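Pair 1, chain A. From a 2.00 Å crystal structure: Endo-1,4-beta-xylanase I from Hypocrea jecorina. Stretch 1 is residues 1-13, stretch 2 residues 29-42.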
# COMPACT_ATOMS: atom_id res chain seq x y z
N ALA A 1 15.32 -18.47 -21.20
CA ALA A 1 14.07 -18.28 -22.00
C ALA A 1 14.26 -17.09 -22.94
O ALA A 1 14.49 -17.27 -24.13
CB ALA A 1 12.87 -18.05 -21.09
N SER A 2 14.18 -15.90 -22.37
CA SER A 2 14.32 -14.61 -23.06
C SER A 2 13.43 -13.68 -22.27
O SER A 2 12.23 -13.95 -22.12
CB SER A 2 13.90 -14.63 -24.54
OG SER A 2 12.49 -14.58 -24.72
N ILE A 3 14.02 -12.62 -21.73
CA ILE A 3 13.27 -11.66 -20.94
C ILE A 3 12.18 -11.08 -21.83
O ILE A 3 12.45 -10.65 -22.95
CB ILE A 3 14.16 -10.52 -20.43
CG1 ILE A 3 15.48 -11.06 -19.88
CG2 ILE A 3 13.43 -9.73 -19.37
CD1 ILE A 3 15.34 -12.12 -18.80
N ASN A 4 10.94 -11.15 -21.35
CA ASN A 4 9.81 -10.61 -22.09
C ASN A 4 8.91 -9.80 -21.16
O ASN A 4 7.76 -9.51 -21.50
CB ASN A 4 9.02 -11.73 -22.77
CG ASN A 4 8.25 -12.60 -21.79
OD1 ASN A 4 8.73 -12.94 -20.71
ND2 ASN A 4 7.03 -12.98 -22.17
N TYR A 5 9.42 -9.47 -19.97
CA TYR A 5 8.66 -8.68 -19.01
C TYR A 5 9.54 -7.70 -18.25
O TYR A 5 10.62 -8.05 -17.78
CB TYR A 5 7.89 -9.55 -18.02
CG TYR A 5 6.90 -8.76 -17.22
CD1 TYR A 5 5.67 -8.38 -17.77
CD2 TYR A 5 7.18 -8.35 -15.91
CE1 TYR A 5 4.76 -7.61 -17.05
CE2 TYR A 5 6.27 -7.58 -15.18
CZ TYR A 5 5.06 -7.22 -15.76
OH TYR A 5 4.15 -6.46 -15.05
N ASP A 6 9.05 -6.47 -18.16
CA ASP A 6 9.76 -5.41 -17.47
C ASP A 6 8.92 -4.91 -16.30
O ASP A 6 7.84 -4.33 -16.48
CB ASP A 6 10.08 -4.27 -18.45
CG ASP A 6 10.61 -3.02 -17.76
OD1 ASP A 6 11.15 -3.11 -16.64
OD2 ASP A 6 10.50 -1.93 -18.36
N GLN A 7 9.41 -5.18 -15.09
CA GLN A 7 8.75 -4.76 -13.87
C GLN A 7 9.20 -3.33 -13.61
O GLN A 7 10.38 -3.08 -13.37
CB GLN A 7 9.17 -5.68 -12.72
CG GLN A 7 8.71 -5.23 -11.33
CD GLN A 7 7.22 -4.96 -11.24
OE1 GLN A 7 6.78 -4.17 -10.40
NE2 GLN A 7 6.43 -5.60 -12.09
N ASN A 8 8.26 -2.39 -13.69
CA ASN A 8 8.58 -1.00 -13.44
C ASN A 8 7.53 -0.32 -12.58
O ASN A 8 6.57 0.28 -13.08
CB ASN A 8 8.77 -0.23 -14.75
CG ASN A 8 9.32 1.16 -14.53
OD1 ASN A 8 9.57 1.58 -13.39
ND2 ASN A 8 9.54 1.88 -15.62
N TYR A 9 7.74 -0.40 -11.26
CA TYR A 9 6.83 0.18 -10.29
C TYR A 9 7.59 1.17 -9.43
O TYR A 9 8.70 0.89 -8.99
CB TYR A 9 6.22 -0.93 -9.44
CG TYR A 9 5.30 -0.46 -8.34
CD1 TYR A 9 3.95 -0.24 -8.58
CD2 TYR A 9 5.78 -0.25 -7.04
CE1 TYR A 9 3.09 0.17 -7.57
CE2 TYR A 9 4.93 0.16 -6.02
CZ TYR A 9 3.59 0.38 -6.29
OH TYR A 9 2.75 0.80 -5.29
N GLN A 10 7.00 2.34 -9.20
CA GLN A 10 7.62 3.37 -8.38
C GLN A 10 6.59 4.42 -8.01
O GLN A 10 5.70 4.72 -8.79
CB GLN A 10 8.86 3.98 -9.06
CG GLN A 10 8.75 4.17 -10.56
CD GLN A 10 10.05 4.69 -11.15
OE1 GLN A 10 10.48 5.81 -10.85
NE2 GLN A 10 10.68 3.89 -12.00
N THR A 11 6.70 4.94 -6.78
CA THR A 11 5.77 5.92 -6.25
C THR A 11 6.29 7.35 -6.05
O THR A 11 5.51 8.28 -5.90
CB THR A 11 5.15 5.42 -4.92
OG1 THR A 11 6.20 5.01 -4.03
CG2 THR A 11 4.23 4.25 -5.18
N GLY A 12 7.61 7.53 -6.06
CA GLY A 12 8.14 8.86 -5.88
C GLY A 12 9.64 8.91 -5.72
O GLY A 12 10.31 7.88 -5.74
N GLY A 13 10.18 10.12 -5.61
CA GLY A 13 11.61 10.30 -5.43
C GLY A 13 12.46 10.04 -6.66
O GLY A 13 11.96 9.87 -7.77
N ASN A 29 17.29 7.25 -4.80
CA ASN A 29 17.43 8.14 -3.65
C ASN A 29 15.99 8.58 -3.37
O ASN A 29 15.56 9.67 -3.76
CB ASN A 29 18.31 9.34 -3.98
CG ASN A 29 18.68 10.15 -2.74
OD1 ASN A 29 18.28 9.80 -1.63
ND2 ASN A 29 19.44 11.22 -2.93
N THR A 30 15.24 7.70 -2.72
CA THR A 30 13.84 7.96 -2.46
C THR A 30 13.32 7.50 -1.10
O THR A 30 13.94 6.68 -0.42
CB THR A 30 12.99 7.31 -3.57
OG1 THR A 30 11.61 7.55 -3.34
CG2 THR A 30 13.24 5.81 -3.63
N GLN A 31 12.19 8.08 -0.70
CA GLN A 31 11.53 7.73 0.56
C GLN A 31 10.41 6.76 0.24
O GLN A 31 9.90 6.07 1.12
CB GLN A 31 10.92 8.97 1.22
CG GLN A 31 11.91 9.89 1.92
CD GLN A 31 12.44 9.30 3.21
OE1 GLN A 31 13.61 8.90 3.29
NE2 GLN A 31 11.59 9.25 4.24
N ASP A 32 10.04 6.71 -1.04
CA ASP A 32 8.95 5.86 -1.50
C ASP A 32 9.36 4.54 -2.15
O ASP A 32 10.35 4.46 -2.88
CB ASP A 32 8.05 6.65 -2.45
CG ASP A 32 7.55 7.94 -1.85
OD1 ASP A 32 7.03 7.93 -0.72
OD2 ASP A 32 7.66 8.98 -2.52
N ASP A 33 8.51 3.53 -1.92
CA ASP A 33 8.71 2.19 -2.42
C ASP A 33 8.63 2.11 -3.94
O ASP A 33 7.82 2.80 -4.58
CB ASP A 33 7.65 1.25 -1.81
CG ASP A 33 7.84 -0.22 -2.21
OD1 ASP A 33 9.00 -0.68 -2.27
OD2 ASP A 33 6.83 -0.91 -2.45
N PHE A 34 9.46 1.24 -4.50
CA PHE A 34 9.52 1.01 -5.93
C PHE A 34 9.98 -0.44 -6.13
O PHE A 34 10.75 -0.98 -5.32
CB PHE A 34 10.51 1.97 -6.59
CG PHE A 34 11.93 1.77 -6.16
CD1 PHE A 34 12.42 2.37 -5.02
CD2 PHE A 34 12.79 0.96 -6.90
CE1 PHE A 34 13.74 2.17 -4.60
CE2 PHE A 34 14.11 0.76 -6.50
CZ PHE A 34 14.59 1.37 -5.35
N VAL A 35 9.47 -1.07 -7.18
CA VAL A 35 9.85 -2.44 -7.51
C VAL A 35 10.19 -2.47 -8.99
O VAL A 35 9.30 -2.34 -9.83
CB VAL A 35 8.69 -3.44 -7.27
CG1 VAL A 35 9.18 -4.87 -7.46
CG2 VAL A 35 8.08 -3.25 -5.89
N VAL A 36 11.48 -2.61 -9.32
CA VAL A 36 11.89 -2.66 -10.73
C VAL A 36 12.73 -3.89 -10.99
O VAL A 36 13.46 -4.36 -10.11
CB VAL A 36 12.74 -1.44 -11.14
CG1 VAL A 36 11.94 -0.16 -11.03
CG2 VAL A 36 14.02 -1.39 -10.31
N GLY A 37 12.68 -4.39 -12.21
CA GLY A 37 13.46 -5.56 -12.57
C GLY A 37 12.94 -6.13 -13.86
O GLY A 37 11.97 -5.62 -14.43
N VAL A 38 13.57 -7.20 -14.34
CA VAL A 38 13.16 -7.84 -15.58
C VAL A 38 12.99 -9.34 -15.43
O VAL A 38 13.59 -9.96 -14.55
CB VAL A 38 14.17 -7.53 -16.73
CG1 VAL A 38 14.30 -6.03 -16.93
CG2 VAL A 38 15.52 -8.16 -16.45
N GLY A 39 12.18 -9.93 -16.29
CA GLY A 39 11.96 -11.36 -16.21
C GLY A 39 11.00 -11.92 -17.24
O GLY A 39 11.15 -11.64 -18.44
N TRP A 40 9.98 -12.65 -16.79
CA TRP A 40 9.05 -13.29 -17.70
C TRP A 40 7.58 -13.08 -17.38
O TRP A 40 7.19 -12.97 -16.23
CB TRP A 40 9.39 -14.79 -17.78
CG TRP A 40 10.85 -15.04 -18.09
CD1 TRP A 40 11.40 -15.29 -19.32
CD2 TRP A 40 11.95 -14.98 -17.16
NE1 TRP A 40 12.77 -15.37 -19.21
CE2 TRP A 40 13.14 -15.19 -17.91
CE3 TRP A 40 12.06 -14.76 -15.78
CZ2 TRP A 40 14.41 -15.18 -17.31
CZ3 TRP A 40 13.32 -14.76 -15.19
CH2 TRP A 40 14.48 -14.97 -15.96
N THR A 41 6.77 -13.02 -18.44
CA THR A 41 5.33 -12.82 -18.32
C THR A 41 4.61 -13.95 -17.56
O THR A 41 3.58 -13.73 -16.93
CB THR A 41 4.71 -12.61 -19.74
OG1 THR A 41 5.10 -11.33 -20.24
CG2 THR A 41 3.19 -12.71 -19.71
N THR A 42 5.15 -15.16 -17.66
CA THR A 42 4.60 -16.32 -16.98
C THR A 42 5.78 -17.09 -16.41
O THR A 42 6.62 -17.60 -17.15
CB THR A 42 3.80 -17.23 -17.95
OG1 THR A 42 4.55 -17.41 -19.15
CG2 THR A 42 2.45 -16.63 -18.29
O HOH W 1 9.83 5.22 -5.79

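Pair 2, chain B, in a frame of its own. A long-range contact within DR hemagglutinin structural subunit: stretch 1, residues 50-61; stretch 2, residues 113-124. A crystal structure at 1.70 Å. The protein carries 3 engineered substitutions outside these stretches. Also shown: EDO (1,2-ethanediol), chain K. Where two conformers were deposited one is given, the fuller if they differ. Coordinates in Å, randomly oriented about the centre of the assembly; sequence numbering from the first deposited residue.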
# COMPACT_ATOMS: atom_id res chain seq x y z
N ILE B 50 -20.81 2.24 -5.14
CA ILE B 50 -19.48 2.51 -4.58
C ILE B 50 -18.45 1.84 -5.49
O ILE B 50 -17.50 2.50 -5.93
CB ILE B 50 -19.35 2.02 -3.14
CG1 ILE B 50 -20.35 2.76 -2.24
CG2 ILE B 50 -17.91 2.28 -2.62
CD1 ILE B 50 -20.07 4.23 -2.09
N GLY B 51 -18.70 0.60 -5.88
CA GLY B 51 -17.83 -0.04 -6.87
C GLY B 51 -18.15 -1.52 -6.98
O GLY B 51 -18.86 -2.06 -6.16
N PRO B 52 -17.63 -2.16 -8.01
CA PRO B 52 -17.80 -3.59 -8.16
C PRO B 52 -16.65 -4.33 -7.45
O PRO B 52 -15.53 -3.82 -7.35
CB PRO B 52 -17.64 -3.79 -9.69
CG PRO B 52 -16.59 -2.72 -10.07
CD PRO B 52 -16.87 -1.54 -9.13
N VAL B 53 -16.90 -5.58 -7.10
CA VAL B 53 -15.84 -6.48 -6.60
C VAL B 53 -15.96 -7.77 -7.39
O VAL B 53 -17.02 -8.43 -7.33
CB VAL B 53 -16.01 -6.77 -5.10
CG1 VAL B 53 -14.95 -7.73 -4.62
CG2 VAL B 53 -15.96 -5.47 -4.28
N THR B 54 -14.93 -8.13 -8.15
CA THR B 54 -14.99 -9.36 -8.93
C THR B 54 -14.65 -10.56 -8.04
O THR B 54 -13.82 -10.47 -7.12
CB THR B 54 -14.04 -9.32 -10.15
OG1 THR B 54 -12.70 -9.13 -9.69
CG2 THR B 54 -14.41 -8.15 -11.08
N VAL B 55 -15.36 -11.66 -8.25
CA VAL B 55 -15.13 -12.85 -7.43
C VAL B 55 -14.97 -14.04 -8.36
O VAL B 55 -15.75 -14.22 -9.30
CB VAL B 55 -16.31 -13.14 -6.47
CG1 VAL B 55 -16.12 -14.51 -5.73
CG2 VAL B 55 -16.47 -11.99 -5.47
N GLN B 56 -13.97 -14.87 -8.10
CA GLN B 56 -13.87 -16.12 -8.86
C GLN B 56 -13.39 -17.23 -7.99
O GLN B 56 -12.26 -17.18 -7.47
CB GLN B 56 -12.99 -16.01 -10.08
CG GLN B 56 -12.89 -17.34 -10.83
CD GLN B 56 -14.21 -17.71 -11.49
OE1 GLN B 56 -14.71 -16.96 -12.34
NE2 GLN B 56 -14.84 -18.76 -11.00
N ALA B 57 -14.25 -18.23 -7.81
CA ALA B 57 -13.92 -19.37 -6.94
C ALA B 57 -13.47 -20.52 -7.83
O ALA B 57 -13.98 -20.70 -8.93
CB ALA B 57 -15.15 -19.79 -6.09
N LEU B 58 -12.51 -21.29 -7.33
CA LEU B 58 -12.04 -22.50 -8.02
C LEU B 58 -11.90 -23.59 -6.96
O LEU B 58 -11.45 -23.31 -5.87
CB LEU B 58 -10.66 -22.25 -8.68
CG LEU B 58 -10.58 -21.11 -9.71
CD1 LEU B 58 -9.84 -19.87 -9.12
CD2 LEU B 58 -9.92 -21.57 -11.01
N GLY B 59 -12.24 -24.83 -7.32
CA GLY B 59 -12.11 -25.96 -6.38
C GLY B 59 -13.19 -26.01 -5.28
O GLY B 59 -13.02 -26.70 -4.26
N CYS B 60 -14.30 -25.32 -5.51
CA CYS B 60 -15.35 -25.21 -4.51
C CYS B 60 -16.61 -25.88 -4.97
O CYS B 60 -17.72 -25.48 -4.58
CB CYS B 60 -15.66 -23.73 -4.23
SG CYS B 60 -14.21 -22.75 -3.72
N ASP B 61 -16.46 -26.93 -5.77
CA ASP B 61 -17.66 -27.61 -6.29
C ASP B 61 -18.57 -28.11 -5.16
O ASP B 61 -19.79 -28.12 -5.30
CB ASP B 61 -17.31 -28.72 -7.30
CG ASP B 61 -16.91 -28.15 -8.67
OD1 ASP B 61 -16.40 -28.92 -9.51
OD2 ASP B 61 -17.11 -26.94 -8.91
N ASP B 113 -26.02 -21.93 -2.14
CA ASP B 113 -25.72 -23.29 -2.66
C ASP B 113 -24.24 -23.47 -2.88
O ASP B 113 -23.52 -22.49 -3.13
CB ASP B 113 -26.38 -23.53 -4.02
CG ASP B 113 -27.65 -22.76 -4.21
OD1 ASP B 113 -28.64 -23.39 -4.62
OD2 ASP B 113 -27.63 -21.53 -4.12
N VAL B 114 -23.81 -24.73 -3.01
CA VAL B 114 -22.39 -25.01 -3.27
C VAL B 114 -22.05 -24.75 -4.73
O VAL B 114 -22.92 -24.62 -5.57
CB VAL B 114 -21.99 -26.49 -2.90
CG1 VAL B 114 -22.13 -26.74 -1.39
CG2 VAL B 114 -22.80 -27.51 -3.74
N GLY B 115 -20.76 -24.69 -5.03
CA GLY B 115 -20.33 -24.52 -6.40
C GLY B 115 -19.27 -23.45 -6.52
O GLY B 115 -19.21 -22.51 -5.71
N SER B 116 -18.42 -23.59 -7.54
CA SER B 116 -17.33 -22.66 -7.78
C SER B 116 -17.85 -21.43 -8.53
O SER B 116 -17.62 -21.27 -9.71
CB SER B 116 -16.25 -23.35 -8.61
OG SER B 116 -15.64 -24.36 -7.82
N TRP B 117 -18.53 -20.55 -7.81
CA TRP B 117 -19.14 -19.37 -8.40
C TRP B 117 -18.09 -18.36 -8.86
O TRP B 117 -17.09 -18.11 -8.16
CB TRP B 117 -20.04 -18.70 -7.36
CG TRP B 117 -20.83 -17.58 -7.89
CD1 TRP B 117 -21.95 -17.66 -8.68
CD2 TRP B 117 -20.61 -16.17 -7.64
NE1 TRP B 117 -22.46 -16.40 -8.91
CE2 TRP B 117 -21.65 -15.47 -8.30
CE3 TRP B 117 -19.63 -15.44 -6.93
CZ2 TRP B 117 -21.76 -14.07 -8.26
CZ3 TRP B 117 -19.75 -14.04 -6.90
CH2 TRP B 117 -20.80 -13.37 -7.57
N GLY B 118 -18.41 -17.67 -9.96
CA GLY B 118 -17.65 -16.53 -10.42
C GLY B 118 -18.71 -15.49 -10.76
O GLY B 118 -19.81 -15.82 -11.24
N GLY B 119 -18.39 -14.23 -10.51
CA GLY B 119 -19.34 -13.17 -10.77
C GLY B 119 -18.85 -11.81 -10.28
O GLY B 119 -17.67 -11.60 -10.01
N ILE B 120 -19.78 -10.89 -10.23
CA ILE B 120 -19.48 -9.52 -9.86
C ILE B 120 -20.39 -9.20 -8.70
O ILE B 120 -21.59 -9.46 -8.75
CB ILE B 120 -19.86 -8.57 -11.03
CG1 ILE B 120 -19.06 -8.91 -12.29
CG2 ILE B 120 -19.65 -7.10 -10.62
CD1 ILE B 120 -19.62 -8.29 -13.57
N ILE B 121 -19.81 -8.68 -7.63
CA ILE B 121 -20.57 -8.24 -6.47
C ILE B 121 -20.55 -6.70 -6.52
O ILE B 121 -19.50 -6.09 -6.62
CB ILE B 121 -19.85 -8.65 -5.16
CG1 ILE B 121 -19.82 -10.19 -4.99
CG2 ILE B 121 -20.51 -7.97 -3.94
CD1 ILE B 121 -21.12 -10.79 -4.73
N GLY B 122 -21.72 -6.08 -6.49
CA GLY B 122 -21.81 -4.63 -6.47
C GLY B 122 -21.95 -4.17 -5.01
O GLY B 122 -22.65 -4.80 -4.21
N ILE B 123 -21.30 -3.06 -4.68
CA ILE B 123 -21.41 -2.46 -3.35
C ILE B 123 -22.16 -1.13 -3.59
O ILE B 123 -21.70 -0.32 -4.43
CB ILE B 123 -20.03 -2.12 -2.80
CG1 ILE B 123 -19.11 -3.36 -2.77
CG2 ILE B 123 -20.16 -1.50 -1.39
CD1 ILE B 123 -19.69 -4.56 -1.98
N TYR B 124 -23.27 -0.90 -2.88
CA TYR B 124 -24.10 0.30 -3.12
C TYR B 124 -24.43 0.98 -1.82
O TYR B 124 -24.65 0.34 -0.80
CB TYR B 124 -25.44 -0.12 -3.78
CG TYR B 124 -25.26 -0.97 -5.01
CD1 TYR B 124 -25.11 -0.38 -6.27
CD2 TYR B 124 -25.10 -2.35 -4.90
CE1 TYR B 124 -24.94 -1.16 -7.41
CE2 TYR B 124 -24.93 -3.16 -6.06
CZ TYR B 124 -24.85 -2.54 -7.31
OH TYR B 124 -24.61 -3.31 -8.44
C1 EDO K . -14.09 -27.10 -9.76
O1 EDO K . -13.70 -28.45 -10.05
C2 EDO K . -12.81 -26.28 -9.57
O2 EDO K . -12.91 -25.06 -10.32
O HOH W 2 -17.37 -19.83 -12.15
O HOH W 3 -19.39 -25.48 -9.45

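The sharpest difference lies at one matched position, A:Val35 in pair 1 and B:Trp117 in pair 2. In pair 1 a valine packs against the ring directly across from it, A:Val35 CG2 lying 4.0 Å from A:Tyr9 CD2. In pair 2 the large ring is on the other stretch: B:Ala57 takes the place of A:Tyr9, and the indole of B:Trp117 runs along the sheet to B:Val55, with CZ3 3.6 Å from B:Val55 CB. Large and small partners are exchanged, and the backbone hardly notices.

That backbone is an antiparallel ladder, the strands running at 162° in pair 1 and 154° in pair 2; 14 central residues superpose at 1.0 Å. Its central rungs coincide. A:Gln7 and A:Gly37 exchange N-to-O hydrogen bonds of 2.7 Å (A:Gln7 N to A:Gly37 O) and 2.9 Å (A:Gly37 N to A:Gln7 O); the matching B:Val55 and B:Gly119 do the same, B:Val55 N to B:Gly119 O and B:Gly119 N to B:Val55 O both measuring 2.9 Å.

Glycine sits at this rung in both, where a CB would point to the face of A:Gln7 and B:Val55, but the constraint differs. At B:Gly119 a CB would fall 2.2 Å from B:Trp117 CZ2, so the bare backbone makes room for the indole. At A:Gly37 a CB would stand 4.5 Å from A:Gln7 CB, and this contact alone does not demand glycine.

On the other face, A:Val36 matches B:Gly118. The valine only brushes A:Asn8, which stays exposed, with A:Val36 CG1 3.8 Å from A:Asn8 OD1. In pair 2 the end of B:Gln56 folds over the glycine, OE1 reaching 3.5 Å from B:Gly118 CA; a CB there would clash with that oxygen at 2.2 Å. The same amide donates from NE2 to B:Ala57 O at 3.0 Å. Two residues along, on the same face, A:Val38 and B:Ile120 nearly coincide, their side-chain centres 1.0 Å apart, yet A:Val38 CB meets A:Ile3 CG2 at 3.5 Å, whereas B:Ile120 CG2 meets B:Pro52 CB at 4.0 Å.

Beyond the ladder the closures diverge. A:Thr11 OG1 donates to A:Asp33 O at 2.8 Å. In pair 2 B:Gly59, with positive phi, matches A:Thr11, and the polar work passes to B:Ser116, the counterpart of A:Phe34: its OG accepts from B:Cys60 N at 2.8 Å and donates to B:Asp61 OD2 at 3.2 Å. The design rule is that the ladder fixes the register, while bulk may come from either stretch if the neighbouring positions leave room.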